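Local coordinates for uncharacterized protein (Staphylococcus aureus subsp. aureus, PDB 3H04) that is of unknown function but belongs to the alpha/beta-hydrolase clan and is probably a hydrolase of the serine-esterase type, at residues A[27-32]-A[268-273]; A[126-131]-A[183-188]; A[133-138]-A[222-227]. One frame throughout, in Å; residues are numbered along the deposited sequence.

Contact 1 sits at one end of the molecule and contacts 2 and 3 at the other, on opposite sides of the chain's centre. The centre of contact 1 lies about 30 Å from that of contact 2 and about 31 Å from that of contact 3. It joins an inner strand of the sheet, 30-35, to the last helix, 256-273. The segments of contacts 2 and 3 all fall between the two of contact 1 and alternate along the chain: 126-131, 133-138, 183-188, 222-227. The centres of contacts 2 and 3 are about 8 Å apart, and the salt bridge R130 NE to E227 OE1 (2.8 Å) ties them together. They thus join helices inserted between strands 121-125 and 212-217 to the loops near the putative catalytic triad.

Contact 1 (A[27-32]-A[268-273]); sequences PTKGVI and FLNAIT
The loop leading into strand 30-35 meets the last turn of helix 256-273, with the CA atoms of K29 and T273 6.7 Å apart. The contact is small and holds two separate patches.

The first patch is mixed polar and apolar. T273 reaches the 27-32 segment with its methyl, and CG2 lies 3.7 Å from the carbonyl O of K29. The K29 side chain runs out past the helix. It crosses T273 at about a right angle, bringing its CD within 3.9 Å of T273 OG1. CG of K29 is anti to the carbonyl carbon (chi1 -73°), and the chain stays extended until it bends at the last torsion. Its CD also packs 3.9 Å from N270 OD1. The amine comes no closer to that oxygen, so the aliphatic part of the lysine carries the contact. The polar ends of N270 and T273 are engaged elsewhere: both OD1 and OG1 hydrogen-bond to the hydroxyl of Y60.

The second patch is buried and purely apolar. I32 CD1 meets L269 CD1 branch to branch at 3.6 Å. I32 extends its CG1 branch (chi2 162°), which carries the methyl up to the helix although its CB does not point there. Y60 touches both side chains. F101 packs on I32 and F99 on L269, so neighbouring strands 60-65 and 98-103 complete the layer.

The C-terminal helix thus covers one face of the central sheet at strand 30-35, as expected of the alpha/beta-hydrolase fold.

Contact 2 (A[126-131]-A[183-188]); sequences YGYSRI and GKWINM
Y128 and W185 meet at the heart of this contact, in an alpha/beta-hydrolase fold where the loop after strand 121-125 faces the short helix 185-189. The tightly packed part is buried. The two aromatic side chains come from opposite directions. Y128 OH reaches the indole at its edge, near the ring plane, 3.4 Å from W185 CH2. W185 CG is anti to the backbone N (chi1 -172°), which sends the six-membered ring toward the loop. I131 adds its CG2 methyl, 4.1 Å from W185 CH2; the I131 and W185 side chains run at about a right angle to each other. The indole NE1 is hydrogen-bonded to the carbonyl O of G39, which anchors the far side of the ring. F136 meets both rings edge-to-face, and Y108 stacks on Y128. Y128 lies close to the putative Ser-His-Asp triad without touching it.

I186 forms the looser side. It is the one residue in the contact that is only partly buried, and it brings a single methyl. Its CB does not face the loop, but the bend at chi2 (-76°) brings the branch end back. There I186 CD1 rests 3.6 Å from the carbonyl O of I131.

Contact 3 (A[133-138]-A[222-227]); sequences TEPFKT and DVPVEE
Apolar contact is made chiefly by P135 and P224, whose pyrrolidine rings cross at a slant. P135 CG and P224 CG are 3.6 Å apart, and P135 CB is 3.8 Å from the same P224 CG. The rings bring the short helix 134-137 against the loop that leads into helix 226-232.

An aromatic edge meets a carbonyl next. F136 CE1 lies 4.0 Å from the O of D222, which sits near the plane of the phenyl ring. F136 CG is anti to the carbonyl carbon (chi1 -62°), which turns the ring back toward the loop. The same D222 O accepts a hydrogen bond from R180 NH1.

A methyl-carboxylate contact forms between T133 and E227. T133 CG2 approaches OE2 of E227 to 3.4 Å, the two side chains coming from opposite directions. A bend at chi2 (-55°) of E227 carries the carboxylate to T133. The carboxylate is held from outside the contact: OE1 pairs with R130, and OE2 is hydrogen-bonded elsewhere too. T133 OG1 is buried and has no partner in the model.

Hydrogen bonds within the helical segment hold its end. T138 OG1 donates to the O of E134 at 2.9 Å, from above the carbonyl plane. T138 N donates to that oxygen as well, at 2.8 Å.

D220, the presumed triad acid, lies two residues before D222, and its OD1 accepts from the backbone N of D222 and of V223, while the hydroxyls of Y143 and Y176 hydrogen-bond to D222 OD1 and the D222 side chain touches H248. The contact therefore packs an inserted helix onto the acid loop of a putative Ser-His-Asp site, as in alpha/beta hydrolases.

Contact 1 (A[27-32]-A[268-273])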
ATOM      1  N   PRO A  27     -26.038   8.376  -4.757  1.00 30.84           N
ATOM      2  CA  PRO A  27     -24.903   7.840  -5.497  1.00 30.27           C
ATOM      3  C   PRO A  27     -23.546   8.135  -4.844  1.00 29.57           C
ATOM      4  O   PRO A  27     -23.434   9.010  -3.979  1.00 28.26           O
ATOM      5  CB  PRO A  27     -25.002   8.538  -6.859  1.00 30.28           C
ATOM      6  CG  PRO A  27     -26.049   9.630  -6.693  1.00 31.29           C
ATOM      7  CD  PRO A  27     -26.373   9.723  -5.236  1.00 31.19           C
ATOM      8  N   THR A  28     -22.524   7.410  -5.298  1.00 28.42           N
ATOM      9  CA  THR A  28     -21.199   7.561  -4.760  1.00 28.12           C
ATOM     10  C   THR A  28     -20.636   8.951  -4.999  1.00 27.57           C
ATOM     11  O   THR A  28     -20.904   9.572  -6.023  1.00 28.17           O
ATOM     12  CB  THR A  28     -20.230   6.548  -5.383  1.00 28.34           C
ATOM     13  OG1 THR A  28     -20.934   5.341  -5.707  1.00 30.65           O
ATOM     14  CG2 THR A  28     -19.192   6.225  -4.408  1.00 26.40           C
ATOM     15  N   LYS A  29     -19.869   9.442  -4.041  1.00 26.73           N
ATOM     16  CA  LYS A  29     -19.084  10.667  -4.219  1.00 26.46           C
ATOM     17  C   LYS A  29     -17.747  10.395  -4.930  1.00 25.37           C
ATOM     18  O   LYS A  29     -17.099  11.327  -5.420  1.00 24.40           O
ATOM     19  CB  LYS A  29     -18.798  11.322  -2.865  1.00 27.16           C
ATOM     20  CG  LYS A  29     -19.984  12.004  -2.183  1.00 27.77           C
ATOM     21  CD  LYS A  29     -19.446  12.924  -1.074  1.00 30.08           C
ATOM     22  CE  LYS A  29     -20.524  13.505  -0.186  1.00 31.87           C
ATOM     23  NZ  LYS A  29     -20.868  12.604   0.953  1.00 33.33           N
ATOM     24  N   GLY A  30     -17.325   9.128  -4.954  1.00 24.49           N
ATOM     25  CA  GLY A  30     -16.015   8.764  -5.491  1.00 23.57           C
ATOM     26  C   GLY A  30     -15.643   7.301  -5.264  1.00 22.40           C
ATOM     27  O   GLY A  30     -16.349   6.554  -4.608  1.00 22.48           O
ATOM     28  N   VAL A  31     -14.507   6.910  -5.815  1.00 21.17           N
ATOM     29  CA  VAL A  31     -14.026   5.560  -5.693  1.00 21.63           C
ATOM     30  C   VAL A  31     -12.669   5.637  -5.012  1.00 20.30           C
ATOM     31  O   VAL A  31     -11.797   6.441  -5.402  1.00 19.54           O
ATOM     32  CB  VAL A  31     -13.931   4.880  -7.090  1.00 21.41           C
ATOM     33  CG1 VAL A  31     -13.180   5.753  -8.055  1.00 25.69           C
ATOM     34  CG2 VAL A  31     -13.199   3.539  -7.022  1.00 27.69           C
ATOM     35  N   ILE A  32     -12.532   4.813  -3.982  1.00 18.82           N
ATOM     36  CA  ILE A  32     -11.300   4.659  -3.241  1.00 17.53           C
ATOM     37  C   ILE A  32     -10.726   3.297  -3.652  1.00 16.40           C
ATOM     38  O   ILE A  32     -11.292   2.263  -3.313  1.00 14.76           O
ATOM     39  CB  ILE A  32     -11.556   4.651  -1.731  1.00 15.81           C
ATOM     40  CG1 ILE A  32     -12.253   5.936  -1.284  1.00 18.21           C
ATOM     41  CG2 ILE A  32     -10.190   4.466  -0.961  1.00 17.64           C
ATOM     42  CD1 ILE A  32     -12.927   5.828   0.086  1.00 18.94           C
ATOM     43  N   PHE A 268     -11.190  14.669   4.477  1.00 17.90           N
ATOM     44  CA  PHE A 268     -10.213  15.016   3.416  1.00 16.30           C
ATOM     45  C   PHE A 268     -10.797  14.705   2.038  1.00 15.81           C
ATOM     46  O   PHE A 268     -10.781  15.548   1.148  1.00 14.24           O
ATOM     47  CB  PHE A 268      -8.911  14.300   3.723  1.00 16.22           C
ATOM     48  CG  PHE A 268      -7.932  14.209   2.580  1.00 16.03           C
ATOM     49  CD1 PHE A 268      -6.892  15.124   2.459  1.00 18.34           C
ATOM     50  CD2 PHE A 268      -7.974  13.143   1.700  1.00 17.91           C
ATOM     51  CE1 PHE A 268      -5.937  14.973   1.425  1.00 17.85           C
ATOM     52  CE2 PHE A 268      -7.040  13.028   0.695  1.00 18.74           C
ATOM     53  CZ  PHE A 268      -6.019  13.966   0.585  1.00 16.77           C
ATOM     54  N   LEU A 269     -11.380  13.520   1.875  1.00 15.64           N
ATOM     55  CA  LEU A 269     -12.092  13.197   0.627  1.00 16.01           C
ATOM     56  C   LEU A 269     -13.262  14.139   0.359  1.00 15.25           C
ATOM     57  O   LEU A 269     -13.427  14.609  -0.748  1.00 16.16           O
ATOM     58  CB  LEU A 269     -12.618  11.752   0.603  1.00 15.03           C
ATOM     59  CG  LEU A 269     -11.494  10.695   0.723  1.00 15.10           C
ATOM     60  CD1 LEU A 269     -12.058   9.262   0.788  1.00 15.46           C
ATOM     61  CD2 LEU A 269     -10.542  10.835  -0.425  1.00 16.12           C
ATOM     62  N   ASN A 270     -14.082  14.381   1.358  1.00 16.71           N
ATOM     63  CA  ASN A 270     -15.230  15.289   1.169  1.00 15.96           C
ATOM     64  C   ASN A 270     -14.854  16.693   0.705  1.00 17.35           C
ATOM     65  O   ASN A 270     -15.596  17.301  -0.087  1.00 16.78           O
ATOM     66  CB  ASN A 270     -16.059  15.387   2.450  1.00 16.71           C
ATOM     67  CG  ASN A 270     -16.820  14.136   2.751  1.00 17.40           C
ATOM     68  OD1 ASN A 270     -16.980  13.289   1.908  1.00 18.59           O
ATOM     69  ND2 ASN A 270     -17.281  14.007   3.983  1.00 18.87           N
ATOM     70  N   ALA A 271     -13.759  17.246   1.251  1.00 16.79           N
ATOM     71  CA  ALA A 271     -13.268  18.563   0.843  1.00 17.36           C
ATOM     72  C   ALA A 271     -12.903  18.524  -0.612  1.00 17.66           C
ATOM     73  O   ALA A 271     -13.148  19.471  -1.352  1.00 16.21           O
ATOM     74  CB  ALA A 271     -12.030  19.034   1.681  1.00 17.91           C
ATOM     75  N   ILE A 272     -12.319  17.416  -1.041  1.00 18.25           N
ATOM     76  CA  ILE A 272     -11.903  17.320  -2.428  1.00 18.45           C
ATOM     77  C   ILE A 272     -13.077  17.183  -3.379  1.00 18.87           C
ATOM     78  O   ILE A 272     -13.087  17.845  -4.408  1.00 18.57           O
ATOM     79  CB  ILE A 272     -10.865  16.192  -2.638  1.00 18.40           C
ATOM     80  CG1 ILE A 272      -9.537  16.565  -1.914  1.00 18.71           C
ATOM     81  CG2 ILE A 272     -10.683  15.959  -4.091  1.00 18.31           C
ATOM     82  CD1 ILE A 272      -8.549  15.371  -1.760  1.00 20.11           C
ATOM     83  N   THR A 273     -14.068  16.367  -3.030  1.00 19.53           N
ATOM     84  CA  THR A 273     -15.191  16.084  -3.926  1.00 20.48           C
ATOM     85  C   THR A 273     -16.362  17.104  -3.838  1.00 22.32           C
ATOM     86  O   THR A 273     -17.255  17.047  -4.657  1.00 22.59           O
ATOM     87  CB  THR A 273     -15.742  14.667  -3.661  1.00 19.93           C
ATOM     88  OG1 THR A 273     -16.185  14.585  -2.301  1.00 20.70           O
ATOM     89  CG2 THR A 273     -14.623  13.583  -3.877  1.00 19.53           C
TER

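Contact 2 (A[126-131]-A[183-188])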
ATOM      1  N   TYR A 126       1.416   5.192   6.670  1.00 14.27           N
ATOM      2  CA  TYR A 126       2.734   4.658   6.981  1.00 14.84           C
ATOM      3  C   TYR A 126       3.493   3.981   5.830  1.00 14.68           C
ATOM      4  O   TYR A 126       4.097   2.902   6.006  1.00 16.37           O
ATOM      5  CB  TYR A 126       2.734   3.775   8.221  1.00 14.28           C
ATOM      6  CG  TYR A 126       1.541   2.857   8.396  1.00 14.73           C
ATOM      7  CD1 TYR A 126       1.504   1.607   7.768  1.00 17.06           C
ATOM      8  CD2 TYR A 126       0.425   3.267   9.103  1.00 12.48           C
ATOM      9  CE1 TYR A 126       0.382   0.731   7.887  1.00 14.41           C
ATOM     10  CE2 TYR A 126      -0.683   2.389   9.249  1.00 17.06           C
ATOM     11  CZ  TYR A 126      -0.686   1.134   8.650  1.00 18.48           C
ATOM     12  OH  TYR A 126      -1.774   0.307   8.752  1.00 13.44           O
ATOM     13  N   GLY A 127       3.457   4.639   4.678  1.00 15.03           N
ATOM     14  CA  GLY A 127       4.162   4.214   3.485  1.00 15.78           C
ATOM     15  C   GLY A 127       5.372   5.123   3.191  1.00 16.53           C
ATOM     16  O   GLY A 127       5.952   5.790   4.082  1.00 15.87           O
ATOM     17  N   TYR A 128       5.735   5.108   1.928  1.00 16.89           N
ATOM     18  CA  TYR A 128       6.965   5.687   1.454  1.00 17.04           C
ATOM     19  C   TYR A 128       6.844   5.895  -0.037  1.00 16.13           C
ATOM     20  O   TYR A 128       6.043   5.244  -0.671  1.00 14.87           O
ATOM     21  CB  TYR A 128       8.144   4.751   1.741  1.00 16.81           C
ATOM     22  CG  TYR A 128       7.923   3.281   1.447  1.00 17.12           C
ATOM     23  CD1 TYR A 128       8.311   2.732   0.233  1.00 16.43           C
ATOM     24  CD2 TYR A 128       7.286   2.447   2.376  1.00 17.42           C
ATOM     25  CE1 TYR A 128       8.110   1.376  -0.046  1.00 19.54           C
ATOM     26  CE2 TYR A 128       7.100   1.054   2.115  1.00 17.79           C
ATOM     27  CZ  TYR A 128       7.533   0.552   0.909  1.00 16.87           C
ATOM     28  OH  TYR A 128       7.342  -0.750   0.600  1.00 20.18           O
ATOM     29  N   SER A 129       7.677   6.775  -0.582  1.00 15.19           N
ATOM     30  CA  SER A 129       7.656   7.142  -2.016  1.00 16.15           C
ATOM     31  C   SER A 129       8.884   6.628  -2.797  1.00 15.81           C
ATOM     32  O   SER A 129       9.116   6.994  -3.960  1.00 15.05           O
ATOM     33  CB  SER A 129       7.616   8.669  -2.111  1.00 15.58           C
ATOM     34  OG  SER A 129       8.820   9.273  -1.596  1.00 18.06           O
ATOM     35  N   ARG A 130       9.739   5.895  -2.102  1.00 15.95           N
ATOM     36  CA  ARG A 130      11.008   5.462  -2.689  1.00 16.85           C
ATOM     37  C   ARG A 130      11.465   4.193  -1.973  1.00 16.57           C
ATOM     38  O   ARG A 130      11.110   3.977  -0.808  1.00 17.16           O
ATOM     39  CB  ARG A 130      12.046   6.580  -2.559  1.00 15.56           C
ATOM     40  CG  ARG A 130      12.098   7.096  -1.126  1.00 16.82           C
ATOM     41  CD  ARG A 130      13.082   8.207  -0.865  1.00 17.98           C
ATOM     42  NE  ARG A 130      13.027   8.593   0.553  1.00 19.10           N
ATOM     43  CZ  ARG A 130      13.747   9.583   1.077  1.00 19.43           C
ATOM     44  NH1 ARG A 130      14.562  10.286   0.318  1.00 18.96           N
ATOM     45  NH2 ARG A 130      13.665   9.868   2.372  1.00 20.66           N
ATOM     46  N   ILE A 131      12.208   3.349  -2.684  1.00 17.16           N
ATOM     47  CA  ILE A 131      12.859   2.160  -2.086  1.00 16.89           C
ATOM     48  C   ILE A 131      14.358   2.333  -1.882  1.00 16.69           C
ATOM     49  O   ILE A 131      14.943   1.608  -1.077  1.00 16.74           O
ATOM     50  CB  ILE A 131      12.586   0.870  -2.871  1.00 17.24           C
ATOM     51  CG1 ILE A 131      12.980   0.983  -4.325  1.00 17.40           C
ATOM     52  CG2 ILE A 131      11.081   0.548  -2.802  1.00 16.41           C
ATOM     53  CD1 ILE A 131      12.856  -0.311  -5.060  1.00 15.19           C
ATOM     54  N   GLY A 183      18.586  -7.473   5.871  1.00 17.51           N
ATOM     55  CA  GLY A 183      18.854  -6.447   4.842  1.00 19.19           C
ATOM     56  C   GLY A 183      18.804  -6.961   3.404  1.00 19.61           C
ATOM     57  O   GLY A 183      19.413  -6.372   2.517  1.00 19.47           O
ATOM     58  N   LYS A 184      18.077  -8.048   3.156  1.00 19.20           N
ATOM     59  CA  LYS A 184      17.959  -8.602   1.805  1.00 20.01           C
ATOM     60  C   LYS A 184      16.665  -8.201   1.074  1.00 19.81           C
ATOM     61  O   LYS A 184      16.342  -8.766   0.042  1.00 19.68           O
ATOM     62  CB  LYS A 184      18.030 -10.122   1.869  1.00 20.38           C
ATOM     63  CG  LYS A 184      19.387 -10.654   2.239  1.00 23.58           C
ATOM     64  CD  LYS A 184      19.322 -12.133   2.678  1.00 26.93           C
ATOM     65  CE  LYS A 184      20.644 -12.495   3.420  1.00 30.37           C
ATOM     66  NZ  LYS A 184      20.882 -13.945   3.643  1.00 32.70           N
ATOM     67  N   TRP A 185      15.909  -7.259   1.624  1.00 19.36           N
ATOM     68  CA  TRP A 185      14.611  -6.880   1.045  1.00 19.29           C
ATOM     69  C   TRP A 185      14.755  -6.304  -0.366  1.00 19.11           C
ATOM     70  O   TRP A 185      13.985  -6.643  -1.238  1.00 18.46           O
ATOM     71  CB  TRP A 185      13.887  -5.875   1.953  1.00 19.10           C
ATOM     72  CG  TRP A 185      12.472  -5.572   1.551  1.00 19.12           C
ATOM     73  CD1 TRP A 185      11.401  -6.404   1.629  1.00 18.91           C
ATOM     74  CD2 TRP A 185      11.968  -4.320   1.085  1.00 24.98           C
ATOM     75  NE1 TRP A 185      10.265  -5.784   1.179  1.00 20.63           N
ATOM     76  CE2 TRP A 185      10.576  -4.480   0.878  1.00 21.23           C
ATOM     77  CE3 TRP A 185      12.556  -3.056   0.859  1.00 26.59           C
ATOM     78  CZ2 TRP A 185       9.776  -3.453   0.411  1.00 26.63           C
ATOM     79  CZ3 TRP A 185      11.774  -2.047   0.380  1.00 29.55           C
ATOM     80  CH2 TRP A 185      10.378  -2.229   0.190  1.00 29.16           C
ATOM     81  N   ILE A 186      15.733  -5.437  -0.583  1.00 19.08           N
ATOM     82  CA  ILE A 186      15.990  -4.933  -1.945  1.00 20.83           C
ATOM     83  C   ILE A 186      16.388  -6.060  -2.928  1.00 21.58           C
ATOM     84  O   ILE A 186      16.027  -6.051  -4.105  1.00 22.29           O
ATOM     85  CB  ILE A 186      17.089  -3.859  -1.959  1.00 20.32           C
ATOM     86  CG1 ILE A 186      16.603  -2.586  -1.283  1.00 23.40           C
ATOM     87  CG2 ILE A 186      17.555  -3.593  -3.416  1.00 22.63           C
ATOM     88  CD1 ILE A 186      15.643  -1.754  -2.105  1.00 20.33           C
ATOM     89  N   ASN A 187      17.087  -7.066  -2.428  1.00 22.16           N
ATOM     90  CA  ASN A 187      17.463  -8.192  -3.260  1.00 22.38           C
ATOM     91  C   ASN A 187      16.233  -8.956  -3.690  1.00 23.01           C
ATOM     92  O   ASN A 187      16.129  -9.373  -4.847  1.00 23.13           O
ATOM     93  CB  ASN A 187      18.399  -9.129  -2.488  1.00 23.57           C
ATOM     94  CG  ASN A 187      19.635  -8.431  -1.989  1.00 25.75           C
ATOM     95  OD1 ASN A 187      20.739  -8.701  -2.457  1.00 32.64           O
ATOM     96  ND2 ASN A 187      19.462  -7.507  -1.041  1.00 29.67           N
ATOM     97  N   MET A 188      15.282  -9.115  -2.768  1.00 22.96           N
ATOM     98  CA  MET A 188      14.065  -9.897  -3.035  1.00 23.26           C
ATOM     99  C   MET A 188      13.046  -9.163  -3.923  1.00 23.24           C
ATOM    100  O   MET A 188      12.235  -9.806  -4.584  1.00 23.33           O
ATOM    101  CB  MET A 188      13.498 -10.433  -1.729  1.00 24.96           C
ATOM    102  CG  MET A 188      14.470 -11.494  -1.123  1.00 27.45           C
ATOM    103  SD  MET A 188      14.355 -11.804   0.651  1.00 34.24           S
ATOM    104  CE  MET A 188      12.818 -12.747   0.474  1.00 33.05           C
TER

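Contact 3 (A[133-138]-A[222-227])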
ATOM      1  N   THR A 133      16.601   3.855  -0.106  1.00 22.28           N
ATOM      2  CA  THR A 133      16.754   4.617   1.136  1.00 24.68           C
ATOM      3  C   THR A 133      17.517   3.710   2.116  1.00 25.21           C
ATOM      4  O   THR A 133      17.456   2.473   2.012  1.00 24.61           O
ATOM      5  CB  THR A 133      15.324   5.162   1.662  1.00 25.79           C
ATOM      6  OG1 THR A 133      14.227   4.418   1.092  1.00 33.25           O
ATOM      7  CG2 THR A 133      15.079   6.529   1.255  1.00 28.06           C
ATOM      8  N   GLU A 134      18.289   4.257   3.044  1.00 25.58           N
ATOM      9  CA  GLU A 134      19.202   3.373   3.792  1.00 26.75           C
ATOM     10  C   GLU A 134      18.461   2.323   4.680  1.00 25.99           C
ATOM     11  O   GLU A 134      18.864   1.148   4.739  1.00 25.18           O
ATOM     12  CB  GLU A 134      20.232   4.180   4.596  1.00 27.43           C
ATOM     13  CG  GLU A 134      21.629   3.523   4.701  1.00 31.70           C
ATOM     14  CD  GLU A 134      22.344   3.181   3.348  1.00 33.87           C
ATOM     15  OE1 GLU A 134      22.280   3.973   2.384  1.00 36.11           O
ATOM     16  OE2 GLU A 134      23.000   2.108   3.258  1.00 36.79           O
ATOM     17  N   PRO A 135      17.390   2.734   5.359  1.00 26.24           N
ATOM     18  CA  PRO A 135      16.600   1.774   6.150  1.00 26.01           C
ATOM     19  C   PRO A 135      16.056   0.580   5.360  1.00 24.86           C
ATOM     20  O   PRO A 135      15.800  -0.472   5.960  1.00 24.87           O
ATOM     21  CB  PRO A 135      15.436   2.618   6.658  1.00 26.41           C
ATOM     22  CG  PRO A 135      15.934   3.954   6.701  1.00 27.46           C
ATOM     23  CD  PRO A 135      16.894   4.106   5.552  1.00 28.30           C
ATOM     24  N   PHE A 136      15.829   0.735   4.052  1.00 22.81           N
ATOM     25  CA  PHE A 136      15.446  -0.408   3.228  1.00 21.66           C
ATOM     26  C   PHE A 136      16.608  -1.234   2.678  1.00 22.86           C
ATOM     27  O   PHE A 136      16.438  -2.403   2.365  1.00 22.95           O
ATOM     28  CB  PHE A 136      14.559   0.025   2.081  1.00 22.04           C
ATOM     29  CG  PHE A 136      13.263   0.640   2.521  1.00 21.75           C
ATOM     30  CD1 PHE A 136      12.720   0.384   3.781  1.00 24.26           C
ATOM     31  CD2 PHE A 136      12.563   1.468   1.663  1.00 24.38           C
ATOM     32  CE1 PHE A 136      11.511   0.953   4.185  1.00 25.60           C
ATOM     33  CE2 PHE A 136      11.376   2.056   2.070  1.00 25.58           C
ATOM     34  CZ  PHE A 136      10.839   1.775   3.336  1.00 27.16           C
ATOM     35  N   LYS A 137      17.768  -0.619   2.560  1.00 22.59           N
ATOM     36  CA  LYS A 137      18.971  -1.289   2.095  1.00 23.46           C
ATOM     37  C   LYS A 137      19.653  -2.096   3.208  1.00 23.50           C
ATOM     38  O   LYS A 137      20.160  -3.189   2.970  1.00 23.42           O
ATOM     39  CB  LYS A 137      19.937  -0.246   1.560  1.00 23.33           C
ATOM     40  CG  LYS A 137      19.483   0.403   0.274  1.00 24.09           C
ATOM     41  CD  LYS A 137      20.406   1.581  -0.154  1.00 23.59           C
ATOM     42  CE  LYS A 137      21.832   1.132  -0.413  1.00 25.18           C
ATOM     43  NZ  LYS A 137      22.716   2.293  -0.465  1.00 25.60           N
ATOM     44  N   THR A 138      19.623  -1.579   4.429  1.00 22.52           N
ATOM     45  CA  THR A 138      20.352  -2.187   5.516  1.00 23.02           C
ATOM     46  C   THR A 138      19.458  -3.053   6.417  1.00 21.90           C
ATOM     47  O   THR A 138      18.236  -3.108   6.266  1.00 20.45           O
ATOM     48  CB  THR A 138      21.029  -1.102   6.366  1.00 23.39           C
ATOM     49  OG1 THR A 138      20.009  -0.297   6.947  1.00 24.67           O
ATOM     50  CG2 THR A 138      21.932  -0.180   5.504  1.00 26.09           C
ATOM     51  N   ASP A 222       9.327   0.101  11.317  1.00 17.68           N
ATOM     52  CA  ASP A 222       9.313  -0.615  10.033  1.00 18.02           C
ATOM     53  C   ASP A 222       9.590   0.327   8.828  1.00 18.42           C
ATOM     54  O   ASP A 222      10.464   0.052   7.977  1.00 17.54           O
ATOM     55  CB  ASP A 222       7.950  -1.302   9.875  1.00 18.24           C
ATOM     56  CG  ASP A 222       7.845  -2.129   8.560  1.00 18.31           C
ATOM     57  OD1 ASP A 222       8.045  -3.350   8.572  1.00 20.82           O
ATOM     58  OD2 ASP A 222       7.548  -1.540   7.508  1.00 23.45           O
ATOM     59  N   VAL A 223       8.876   1.459   8.801  1.00 16.51           N
ATOM     60  CA  VAL A 223       9.035   2.506   7.814  1.00 16.17           C
ATOM     61  C   VAL A 223       9.324   3.787   8.609  1.00 16.14           C
ATOM     62  O   VAL A 223       8.474   4.265   9.308  1.00 18.24           O
ATOM     63  CB  VAL A 223       7.754   2.791   7.007  1.00 15.61           C
ATOM     64  CG1 VAL A 223       7.988   3.973   6.052  1.00 13.54           C
ATOM     65  CG2 VAL A 223       7.323   1.579   6.250  1.00 14.83           C
ATOM     66  N   PRO A 224      10.519   4.299   8.531  1.00 16.23           N
ATOM     67  CA  PRO A 224      10.789   5.493   9.318  1.00 17.74           C
ATOM     68  C   PRO A 224       9.825   6.676   8.996  1.00 16.99           C
ATOM     69  O   PRO A 224       9.480   6.893   7.842  1.00 15.14           O
ATOM     70  CB  PRO A 224      12.200   5.881   8.879  1.00 18.18           C
ATOM     71  CG  PRO A 224      12.768   4.731   8.304  1.00 19.52           C
ATOM     72  CD  PRO A 224      11.672   3.902   7.706  1.00 17.24           C
ATOM     73  N   VAL A 225       9.426   7.439  10.016  1.00 17.92           N
ATOM     74  CA  VAL A 225       8.560   8.608   9.801  1.00 16.84           C
ATOM     75  C   VAL A 225       9.193   9.645   8.850  1.00 17.37           C
ATOM     76  O   VAL A 225       8.501  10.391   8.176  1.00 15.63           O
ATOM     77  CB  VAL A 225       8.162   9.272  11.175  1.00 17.17           C
ATOM     78  CG1 VAL A 225       9.378   9.939  11.830  1.00 16.71           C
ATOM     79  CG2 VAL A 225       7.010  10.251  10.946  1.00 16.86           C
ATOM     80  N   GLU A 226      10.518   9.677   8.778  1.00 16.71           N
ATOM     81  CA  GLU A 226      11.170  10.481   7.733  1.00 17.38           C
ATOM     82  C   GLU A 226      10.704  10.243   6.295  1.00 16.61           C
ATOM     83  O   GLU A 226      10.819  11.158   5.449  1.00 15.60           O
ATOM     84  CB  GLU A 226      12.716  10.412   7.825  1.00 18.25           C
ATOM     85  CG  GLU A 226      13.258  11.037   9.091  1.00 20.95           C
ATOM     86  CD  GLU A 226      13.393  10.046  10.300  1.00 22.43           C
ATOM     87  OE1 GLU A 226      12.753   8.967  10.353  1.00 21.61           O
ATOM     88  OE2 GLU A 226      14.165  10.369  11.219  1.00 30.36           O
ATOM     89  N   GLU A 227      10.163   9.054   5.981  1.00 16.65           N
ATOM     90  CA  GLU A 227       9.640   8.822   4.625  1.00 17.70           C
ATOM     91  C   GLU A 227       8.411   9.700   4.346  1.00 17.33           C
ATOM     92  O   GLU A 227       8.226  10.204   3.218  1.00 18.19           O
ATOM     93  CB  GLU A 227       9.311   7.351   4.381  1.00 15.82           C
ATOM     94  CG  GLU A 227      10.556   6.434   4.394  1.00 18.33           C
ATOM     95  CD  GLU A 227      11.632   6.923   3.380  1.00 21.09           C
ATOM     96  OE1 GLU A 227      11.263   7.307   2.233  1.00 21.00           O
ATOM     97  OE2 GLU A 227      12.836   6.949   3.728  1.00 20.44           O
TER